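Local coordinates for uncharacterized protein (Parabacteroides distasonis, PDB 3LM3) that is of uncharacterised function but is probably a carbohydrate-active enzyme, related to glycoside hydrolases and polysaccharide deacetylases, at residues F362-L371 with L439-L447; Y250-H259 with L298-W306. All coordinates share one frame; numbering follows the deposited sequence. Where two conformers were deposited one is given.

Interaction 1: residues F362-L371 with L439-L447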
loop_
_atom_site.group_PDB
_atom_site.type_symbol
_atom_site.label_atom_id
_atom_site.label_comp_id
_atom_site.label_asym_id
_atom_site.label_seq_id
_atom_site.Cartn_x
_atom_site.Cartn_y
_atom_site.Cartn_z
ATOM N N PHE A 362 -11.867 10.299 -7.258
ATOM C CA PHE A 362 -12.948 9.428 -7.700
ATOM C C PHE A 362 -12.294 8.227 -8.359
ATOM O O PHE A 362 -11.435 8.397 -9.233
ATOM C CB PHE A 362 -13.835 10.158 -8.720
ATOM C CG PHE A 362 -14.402 11.448 -8.210
ATOM C CD1 PHE A 362 -13.641 12.606 -8.230
ATOM C CD2 PHE A 362 -15.699 11.501 -7.667
ATOM C CE1 PHE A 362 -14.141 13.802 -7.767
ATOM C CE2 PHE A 362 -16.208 12.715 -7.192
ATOM C CZ PHE A 362 -15.419 13.847 -7.235
HETATM N N MSE A 363 -12.672 7.030 -7.952
HETATM C CA MSE A 363 -12.079 5.817 -8.497
HETATM C C MSE A 363 -13.165 4.779 -8.740
HETATM O O MSE A 363 -13.943 4.446 -7.835
HETATM C CB MSE A 363 -11.055 5.232 -7.516
HETATM C CG MSE A 363 -9.880 6.129 -7.243
HETATM SE SE MSE A 363 -9.058 5.773 -5.532
HETATM C CE MSE A 363 -7.536 7.017 -5.638
ATOM N N ASN A 364 -13.225 4.300 -9.971
ATOM C CA ASN A 364 -14.200 3.270 -10.325
ATOM C C ASN A 364 -13.555 2.298 -11.335
ATOM O O ASN A 364 -12.383 2.434 -11.676
ATOM C CB ASN A 364 -15.489 3.916 -10.845
ATOM C CG ASN A 364 -15.251 4.737 -12.085
ATOM O OD1 ASN A 364 -14.899 4.216 -13.135
ATOM N ND2 ASN A 364 -15.384 6.065 -11.943
ATOM N N LYS A 365 -14.307 1.302 -11.789
ATOM C CA LYS A 365 -13.755 0.288 -12.687
ATOM C C LYS A 365 -13.163 0.886 -13.960
ATOM O O LYS A 365 -12.227 0.365 -14.525
ATOM C CB LYS A 365 -14.849 -0.722 -13.057
ATOM C CG LYS A 365 -14.406 -1.817 -14.006
ATOM C CD LYS A 365 -15.523 -2.783 -14.328
ATOM C CE LYS A 365 -16.361 -2.302 -15.463
ATOM N NZ LYS A 365 -17.454 -3.280 -15.875
ATOM N N GLU A 366 -13.767 1.974 -14.437
ATOM C CA GLU A 366 -13.428 2.506 -15.747
ATOM C C GLU A 366 -12.440 3.669 -15.761
ATOM O O GLU A 366 -11.845 3.911 -16.796
ATOM C CB GLU A 366 -14.685 2.825 -16.531
ATOM C CG GLU A 366 -15.394 1.549 -16.996
ATOM C CD GLU A 366 -16.591 1.829 -17.898
ATOM O OE1 GLU A 366 -17.602 2.353 -17.399
ATOM O OE2 GLU A 366 -16.484 1.519 -19.096
ATOM N N PHE A 367 -12.276 4.374 -14.641
ATOM C CA PHE A 367 -11.277 5.438 -14.556
ATOM C C PHE A 367 -11.042 5.866 -13.112
ATOM O O PHE A 367 -11.845 5.575 -12.216
ATOM C CB PHE A 367 -11.678 6.664 -15.385
ATOM C CG PHE A 367 -12.936 7.362 -14.916
ATOM C CD1 PHE A 367 -14.182 6.995 -15.409
ATOM C CD2 PHE A 367 -12.878 8.406 -14.002
ATOM C CE1 PHE A 367 -15.344 7.663 -14.998
ATOM C CE2 PHE A 367 -14.036 9.061 -13.570
ATOM C CZ PHE A 367 -15.274 8.678 -14.075
ATOM N N ARG A 368 -9.933 6.573 -12.923
ATOM C CA ARG A 368 -9.803 7.430 -11.752
ATOM C C ARG A 368 -9.690 8.870 -12.200
ATOM O O ARG A 368 -9.231 9.166 -13.313
ATOM C CB ARG A 368 -8.617 7.015 -10.860
ATOM C CG ARG A 368 -7.245 7.279 -11.461
ATOM C CD ARG A 368 -6.094 6.960 -10.541
ATOM N NE ARG A 368 -4.910 7.706 -10.931
ATOM C CZ ARG A 368 -3.726 7.623 -10.356
ATOM N NH1 ARG A 368 -3.480 6.710 -9.419
ATOM N NH2 ARG A 368 -2.764 8.440 -10.721
ATOM N N LEU A 369 -10.073 9.754 -11.295
ATOM C CA LEU A 369 -10.133 11.185 -11.541
ATOM C C LEU A 369 -9.803 11.927 -10.252
ATOM O O LEU A 369 -10.394 11.645 -9.230
ATOM C CB LEU A 369 -11.533 11.592 -11.993
ATOM C CG LEU A 369 -11.882 13.076 -12.122
ATOM C CD1 LEU A 369 -11.173 13.703 -13.337
ATOM C CD2 LEU A 369 -13.414 13.268 -12.280
ATOM N N ALA A 370 -8.904 12.910 -10.352
ATOM C CA ALA A 370 -8.601 13.819 -9.232
ATOM C C ALA A 370 -8.827 15.270 -9.629
ATOM O O ALA A 370 -8.359 15.715 -10.691
ATOM C CB ALA A 370 -7.151 13.670 -8.800
ATOM N N LEU A 371 -9.494 16.003 -8.745
ATOM C CA LEU A 371 -9.745 17.423 -8.905
ATOM C C LEU A 371 -9.032 18.142 -7.754
ATOM O O LEU A 371 -9.083 17.675 -6.599
ATOM C CB LEU A 371 -11.249 17.702 -8.828
ATOM C CG LEU A 371 -12.128 16.972 -9.837
ATOM C CD1 LEU A 371 -13.614 17.297 -9.561
ATOM C CD2 LEU A 371 -11.737 17.334 -11.250
ATOM N N LEU A 439 -17.747 9.762 -20.311
ATOM C CA LEU A 439 -17.350 8.706 -19.339
ATOM C C LEU A 439 -17.485 9.203 -17.912
ATOM O O LEU A 439 -18.074 8.524 -17.063
ATOM C CB LEU A 439 -15.936 8.207 -19.612
ATOM C CG LEU A 439 -15.440 7.024 -18.757
ATOM C CD1 LEU A 439 -16.362 5.823 -18.985
ATOM C CD2 LEU A 439 -14.004 6.637 -19.054
ATOM N N ILE A 440 -16.987 10.408 -17.639
ATOM C CA ILE A 440 -17.197 11.014 -16.346
ATOM C C ILE A 440 -18.676 11.168 -15.985
ATOM O O ILE A 440 -19.085 10.826 -14.880
ATOM C CB ILE A 440 -16.421 12.364 -16.210
ATOM C CG1 ILE A 440 -14.921 12.101 -16.294
ATOM C CG2 ILE A 440 -16.749 13.079 -14.928
ATOM C CD1 ILE A 440 -14.099 13.356 -16.451
ATOM N N ARG A 441 -19.465 11.701 -16.929
ATOM C CA ARG A 441 -20.892 11.968 -16.679
ATOM C C ARG A 441 -21.683 10.696 -16.355
ATOM O O ARG A 441 -22.607 10.748 -15.532
ATOM C CB ARG A 441 -21.550 12.700 -17.861
ATOM C CG ARG A 441 -22.959 13.213 -17.551
ATOM C CD ARG A 441 -23.652 13.802 -18.776
ATOM N NE ARG A 441 -22.997 15.027 -19.222
ATOM C CZ ARG A 441 -23.266 16.245 -18.759
ATOM N NH1 ARG A 441 -24.196 16.426 -17.826
ATOM N NH2 ARG A 441 -22.603 17.289 -19.234
ATOM N N LYS A 442 -21.293 9.583 -16.967
ATOM C CA LYS A 442 -21.841 8.243 -16.709
ATOM C C LYS A 442 -21.791 7.868 -15.239
ATOM O O LYS A 442 -22.705 7.220 -14.724
ATOM C CB LYS A 442 -21.053 7.205 -17.514
ATOM C CG LYS A 442 -21.431 5.739 -17.279
ATOM C CD LYS A 442 -20.624 4.831 -18.191
ATOM C CE LYS A 442 -20.794 3.352 -17.853
ATOM N NZ LYS A 442 -20.100 2.501 -18.865
ATOM N N TYR A 443 -20.703 8.251 -14.569
ATOM C CA TYR A 443 -20.561 7.977 -13.155
ATOM C C TYR A 443 -20.908 9.148 -12.246
ATOM O O TYR A 443 -21.518 8.945 -11.193
ATOM C CB TYR A 443 -19.128 7.498 -12.863
ATOM C CG TYR A 443 -18.811 6.126 -13.365
ATOM C CD1 TYR A 443 -18.422 5.917 -14.664
ATOM C CD2 TYR A 443 -18.883 5.010 -12.513
ATOM C CE1 TYR A 443 -18.139 4.666 -15.137
ATOM C CE2 TYR A 443 -18.594 3.754 -12.969
ATOM C CZ TYR A 443 -18.224 3.566 -14.287
ATOM O OH TYR A 443 -17.906 2.330 -14.785
ATOM N N TYR A 444 -20.465 10.364 -12.602
ATOM C CA TYR A 444 -20.557 11.543 -11.733
ATOM C C TYR A 444 -21.094 12.744 -12.545
ATOM O O TYR A 444 -20.369 13.718 -12.803
ATOM C CB TYR A 444 -19.193 11.905 -11.094
ATOM C CG TYR A 444 -18.408 10.698 -10.597
ATOM C CD1 TYR A 444 -18.874 9.933 -9.539
ATOM C CD2 TYR A 444 -17.223 10.319 -11.217
ATOM C CE1 TYR A 444 -18.164 8.802 -9.094
ATOM C CE2 TYR A 444 -16.496 9.182 -10.766
ATOM C CZ TYR A 444 -16.988 8.438 -9.732
ATOM O OH TYR A 444 -16.257 7.337 -9.300
ATOM N N PRO A 445 -22.372 12.670 -12.945
ATOM C CA PRO A 445 -22.949 13.741 -13.778
ATOM C C PRO A 445 -22.887 15.118 -13.109
ATOM O O PRO A 445 -22.770 16.136 -13.798
ATOM C CB PRO A 445 -24.402 13.276 -13.997
ATOM C CG PRO A 445 -24.705 12.383 -12.835
ATOM C CD PRO A 445 -23.384 11.688 -12.514
ATOM N N GLU A 446 -22.936 15.143 -11.777
ATOM C CA GLU A 446 -22.862 16.384 -11.013
ATOM C C GLU A 446 -21.565 17.192 -11.215
ATOM O O GLU A 446 -21.526 18.398 -10.961
ATOM C CB GLU A 446 -23.081 16.099 -9.520
ATOM C CG GLU A 446 -21.910 15.421 -8.777
ATOM C CD GLU A 446 -21.838 13.895 -8.934
ATOM O OE1 GLU A 446 -22.569 13.306 -9.773
ATOM O OE2 GLU A 446 -21.013 13.286 -8.211
ATOM N N LEU A 447 -20.489 16.525 -11.640
ATOM C CA LEU A 447 -19.222 17.207 -11.890
ATOM C C LEU A 447 -19.209 18.028 -13.180
ATOM O O LEU A 447 -18.304 18.840 -13.389
ATOM C CB LEU A 447 -18.075 16.172 -11.958
ATOM C CG LEU A 447 -17.799 15.384 -10.686
ATOM C CD1 LEU A 447 -16.573 14.499 -10.930
ATOM C CD2 LEU A 447 -17.591 16.318 -9.541
#

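Interaction 2: residues Y250-H259 with L298-W306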
loop_
_atom_site.group_PDB
_atom_site.type_symbol
_atom_site.label_atom_id
_atom_site.label_comp_id
_atom_site.label_asym_id
_atom_site.label_seq_id
_atom_site.Cartn_x
_atom_site.Cartn_y
_atom_site.Cartn_z
ATOM N N TYR A 250 6.809 10.366 11.885
ATOM C CA TYR A 250 7.417 10.197 13.194
ATOM C C TYR A 250 8.941 10.419 13.207
ATOM O O TYR A 250 9.461 11.138 14.075
ATOM C CB TYR A 250 7.111 8.801 13.754
ATOM C CG TYR A 250 5.657 8.620 14.102
ATOM C CD1 TYR A 250 5.100 9.265 15.192
ATOM C CD2 TYR A 250 4.835 7.778 13.364
ATOM C CE1 TYR A 250 3.757 9.116 15.492
ATOM C CE2 TYR A 250 3.463 7.621 13.681
ATOM C CZ TYR A 250 2.939 8.280 14.735
ATOM O OH TYR A 250 1.591 8.132 14.983
ATOM N N LYS A 251 9.648 9.827 12.254
ATOM C CA LYS A 251 11.112 9.954 12.184
ATOM C C LYS A 251 11.489 11.320 11.604
ATOM O O LYS A 251 12.152 12.100 12.262
ATOM C CB LYS A 251 11.693 8.793 11.399
ATOM C CG LYS A 251 13.198 8.611 11.512
ATOM C CD LYS A 251 13.993 9.562 10.669
ATOM C CE LYS A 251 13.864 9.382 9.166
ATOM N NZ LYS A 251 14.905 10.235 8.445
ATOM N N GLY A 252 11.036 11.624 10.390
ATOM C CA GLY A 252 11.452 12.868 9.737
ATOM C C GLY A 252 11.054 14.164 10.414
ATOM O O GLY A 252 11.800 15.165 10.383
ATOM N N TRP A 253 9.875 14.169 11.042
ATOM C CA TRP A 253 9.388 15.375 11.689
ATOM C C TRP A 253 9.536 15.351 13.212
ATOM O O TRP A 253 9.260 16.353 13.854
ATOM C CB TRP A 253 7.922 15.568 11.357
ATOM C CG TRP A 253 7.596 15.868 9.934
ATOM C CD1 TRP A 253 8.431 15.843 8.840
ATOM C CD2 TRP A 253 6.316 16.265 9.440
ATOM N NE1 TRP A 253 7.758 16.242 7.728
ATOM C CE2 TRP A 253 6.447 16.480 8.064
ATOM C CE3 TRP A 253 5.074 16.484 10.044
ATOM C CZ2 TRP A 253 5.391 16.900 7.274
ATOM C CZ3 TRP A 253 4.024 16.906 9.263
ATOM C CH2 TRP A 253 4.172 17.091 7.895
ATOM N N GLY A 254 9.860 14.197 13.791
ATOM C CA GLY A 254 9.766 14.038 15.230
ATOM C C GLY A 254 8.393 13.533 15.632
ATOM O O GLY A 254 7.404 13.640 14.866
ATOM N N LEU A 255 8.294 13.014 16.843
ATOM C CA LEU A 255 7.074 12.341 17.249
ATOM C C LEU A 255 5.850 13.242 17.266
ATOM O O LEU A 255 4.779 12.851 16.786
ATOM C CB LEU A 255 7.240 11.682 18.630
ATOM C CG LEU A 255 8.342 10.615 18.715
ATOM C CD1 LEU A 255 8.346 10.024 20.129
ATOM C CD2 LEU A 255 8.178 9.535 17.645
ATOM N N ASP A 256 5.996 14.436 17.835
ATOM C CA ASP A 256 4.863 15.324 18.082
ATOM C C ASP A 256 4.192 15.759 16.782
ATOM O O ASP A 256 2.984 15.636 16.599
ATOM C CB ASP A 256 5.315 16.579 18.841
ATOM C CG ASP A 256 5.591 16.327 20.315
ATOM O OD1 ASP A 256 5.205 15.274 20.850
ATOM O OD2 ASP A 256 6.187 17.228 20.946
ATOM N N LEU A 257 4.983 16.289 15.867
ATOM C CA LEU A 257 4.458 16.775 14.598
ATOM C C LEU A 257 4.141 15.627 13.652
ATOM O O LEU A 257 3.147 15.642 12.948
ATOM C CB LEU A 257 5.428 17.758 13.928
ATOM C CG LEU A 257 5.572 19.080 14.694
ATOM C CD1 LEU A 257 6.623 19.994 14.043
ATOM C CD2 LEU A 257 4.253 19.840 14.804
ATOM N N GLY A 258 5.009 14.626 13.622
ATOM C CA GLY A 258 4.755 13.450 12.799
ATOM C C GLY A 258 3.425 12.797 13.108
ATOM O O GLY A 258 2.658 12.443 12.204
ATOM N N HIS A 259 3.139 12.646 14.395
ATOM C CA HIS A 259 1.897 12.035 14.812
ATOM C C HIS A 259 0.675 12.756 14.234
ATOM O O HIS A 259 -0.268 12.125 13.787
ATOM C CB HIS A 259 1.817 12.022 16.326
ATOM C CG HIS A 259 0.615 11.333 16.853
ATOM N ND1 HIS A 259 0.393 9.985 16.661
ATOM C CD2 HIS A 259 -0.456 11.818 17.521
ATOM C CE1 HIS A 259 -0.768 9.669 17.224
ATOM N NE2 HIS A 259 -1.298 10.757 17.759
ATOM N N LEU A 298 12.689 5.437 20.343
ATOM C CA LEU A 298 12.018 6.307 19.381
ATOM C C LEU A 298 10.991 5.535 18.550
ATOM O O LEU A 298 9.848 5.974 18.428
ATOM C CB LEU A 298 13.034 7.012 18.495
ATOM C CG LEU A 298 12.430 7.973 17.466
ATOM C CD1 LEU A 298 11.818 9.217 18.123
ATOM C CD2 LEU A 298 13.458 8.402 16.426
ATOM N N ILE A 299 11.387 4.407 17.961
ATOM C CA ILE A 299 10.515 3.685 17.046
ATOM C C ILE A 299 9.389 2.992 17.810
ATOM O O ILE A 299 8.248 3.023 17.370
ATOM C CB ILE A 299 11.341 2.739 16.131
ATOM C CG1 ILE A 299 12.289 3.579 15.265
ATOM C CG2 ILE A 299 10.458 1.847 15.250
ATOM C CD1 ILE A 299 11.576 4.544 14.338
ATOM N N CYS A 300 9.699 2.409 18.956
ATOM C CA CYS A 300 8.631 1.839 19.778
ATOM C C CYS A 300 7.675 2.898 20.320
ATOM O O CYS A 300 6.451 2.656 20.359
ATOM C CB CYS A 300 9.204 0.949 20.864
ATOM S SG CYS A 300 9.951 -0.581 20.254
ATOM N N ASP A 301 8.184 4.065 20.727
ATOM C CA ASP A 301 7.291 5.153 21.130
ATOM C C ASP A 301 6.397 5.597 19.967
ATOM O O ASP A 301 5.224 5.869 20.157
ATOM C CB ASP A 301 8.071 6.375 21.650
ATOM C CG ASP A 301 8.628 6.180 23.049
ATOM O OD1 ASP A 301 8.280 5.195 23.745
ATOM O OD2 ASP A 301 9.456 7.037 23.432
ATOM N N ALA A 302 6.951 5.672 18.766
ATOM C CA ALA A 302 6.160 6.036 17.606
ATOM C C ALA A 302 5.047 5.019 17.348
ATOM O O ALA A 302 3.892 5.385 17.057
ATOM C CB ALA A 302 7.073 6.170 16.361
HETATM N N MSE A 303 5.382 3.731 17.454
HETATM C CA MSE A 303 4.380 2.680 17.237
HETATM C C MSE A 303 3.275 2.783 18.272
HETATM O O MSE A 303 2.101 2.713 17.933
HETATM C CB MSE A 303 5.062 1.320 17.353
HETATM C CG MSE A 303 4.125 0.125 17.273
HETATM SE SE MSE A 303 3.286 -0.127 15.526
HETATM C CE MSE A 303 4.782 -0.958 14.602
ATOM N N LYS A 304 3.640 2.929 19.548
ATOM C CA LYS A 304 2.659 3.078 20.617
ATOM C C LYS A 304 1.761 4.295 20.368
ATOM O O LYS A 304 0.539 4.240 20.565
ATOM C CB LYS A 304 3.358 3.219 21.987
ATOM C CG LYS A 304 4.106 1.986 22.464
ATOM C CD LYS A 304 4.858 2.259 23.788
ATOM C CE LYS A 304 5.697 1.049 24.232
ATOM N NZ LYS A 304 6.517 1.351 25.447
HETATM N N MSE A 305 2.363 5.404 19.947
HETATM C CA MSE A 305 1.631 6.627 19.732
HETATM C C MSE A 305 0.596 6.452 18.600
HETATM O O MSE A 305 -0.577 6.844 18.712
HETATM C CB MSE A 305 2.626 7.729 19.382
HETATM C CG MSE A 305 2.120 9.078 19.630
HETATM SE SE MSE A 305 3.478 10.401 19.320
HETATM C CE MSE A 305 4.258 10.412 21.110
ATOM N N TRP A 306 1.061 5.849 17.505
ATOM C CA TRP A 306 0.234 5.607 16.360
ATOM C C TRP A 306 -0.984 4.761 16.732
ATOM O O TRP A 306 -2.141 5.133 16.455
ATOM C CB TRP A 306 1.059 4.919 15.260
ATOM C CG TRP A 306 0.210 4.494 14.066
ATOM C CD1 TRP A 306 -0.814 5.197 13.449
ATOM C CD2 TRP A 306 0.338 3.269 13.350
ATOM N NE1 TRP A 306 -1.314 4.471 12.412
ATOM C CE2 TRP A 306 -0.645 3.268 12.331
ATOM C CE3 TRP A 306 1.169 2.149 13.498
ATOM C CZ2 TRP A 306 -0.793 2.208 11.440
ATOM C CZ3 TRP A 306 1.007 1.098 12.613
ATOM C CH2 TRP A 306 0.019 1.121 11.621
#

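Interaction 1: residues F362-L371 with L439-L447
Asn364 and Phe367 both hold CG between the backbone N and the carbonyl carbon (chi1 61° for Asn364), and in this pose both reach the tyrosine pair Tyr443 and Tyr444. The Asn364 amide stacks on one face of the Tyr443 ring, the planes 2° apart, with OD1 3.6 Å from CZ of Tyr443. That oxygen also accepts from the backbone N of Glu366, an Asx turn, and from that of Phe367, above the carbonyl plane, which widens it to an Asx motif; together they fold the hairpin loop and fix the amide. Asparagine suits the place because its other end remains a donor: ND2 gives a nearly straight bond, 177°, to OH of Tyr444 at 3.1 Å, a hydroxyl that Asn340 also binds.

Tyr443 turns its hydroxyl to Glu366, donating to the anti lone pair of OE1 at 2.6 Å, while NZ of Lys442, at the end of an extended chain, takes the syn lone pair at 2.9 Å in a salt bridge. Phe367 points its edge at the Tyr443 ring in an offset edge-to-face pair, planes almost perpendicular, and its CD1 meets CG of Leu439 at 3.6 Å. With an alanine here instead of Tyr443, the Asn364 amide would probably lose its stacking partner, and OE1 of Glu366 one of its two donors, leaving a gap beside Phe367.

Farther down, the Phe362 edge faces the Tyr444 ring, whose opposite face is covered by CB of Tyr443. Branched Leu447 can lay CD1 on a face of Phe362 while the same methyl meets CD2 of Leu369 at 3.6 Å. The C-terminal helix and the 3-10 turn that follows thus pack on the hairpin of strands 357-363 and 367-374, the middle pair of a four-stranded antiparallel sheet, with helix 439-443 running almost perpendicular to strand 367-371.

Interaction 2: residues Y250-H259 with L298-W306
Over one face of the Tyr250 ring lie the carbonyl oxygen and CB of Ala302, the methyl off-centre and 3.6 Å from CG of the tyrosine. The selenium of Met305, a selenomethionine described here in one of its two conformers, sits at the edge of the same ring, 4.0 Å from CE1 of Tyr250, in a Met-aromatic contact. His259 instead offers a face to Met305: CG of Met305 stands over it, 3.8 Å from the imidazole centroid, in a CH-pi contact, and the selenium lies obliquely to that ring. An extended start to the Met305 chain followed by a bend at chi3 (-88°) carries it past His259 and turns its methyl toward CB of Leu255.

Leu255 is a knob in a hole formed by Leu298, Asp301, Ala302 and Met305; its CD2 is 3.7 Å from CD1 of Leu298. Alanine suits position 302, since its small side chain lets the Tyr250 ring lie close against helix 296-313. Gly254 marks the break between helices 247-253 and 255-277 and stands at the N-cap of the second; with its positive phi, a CB would be jammed against the carbonyl O of Trp253. This turn brings Tyr250 and His259 side by side: OH of Tyr250 and ND1 of His259 share a hydrogen bond of 2.8 Å, in which either may be the donor.

The tyrosine hydroxyl also presses on the backbone of Trp306, 3.2 Å from its CA. Trp306 itself leads away to meet Trp286 and to bond Glu266 through NE1. No hydrogen bond links the two segments; helices 255-259 and 298-306, inclined at 38°, are joined by apolar, CH-pi and selenium-aromatic contacts. The Tyr250–His259 bond gives OH and ND1 a partner within one segment and probably helps to hold both rings in place.

In the fold
Interactions 1 and 2 lie in different parts of the chain, their centres about 37 Å apart and their nearest atoms about 19 Å apart, and they share no helix or strand. Interaction 2 joins helices near strand 280-287 of the parallel sheet, in the DUF3863 region; interaction 1 joins the C-terminal helix to the antiparallel sheet. The second is only partly buried, yet holds mainly by apolar and aromatic contact, with no hydrogen bond across its segments. The first is mostly buried, yet adds side-chain hydrogen bonds and a salt bridge at its hairpin turn. Aromatic rings serve both: clustered in interaction 1, against aliphatic groups and selenium of the partner helix in interaction 2.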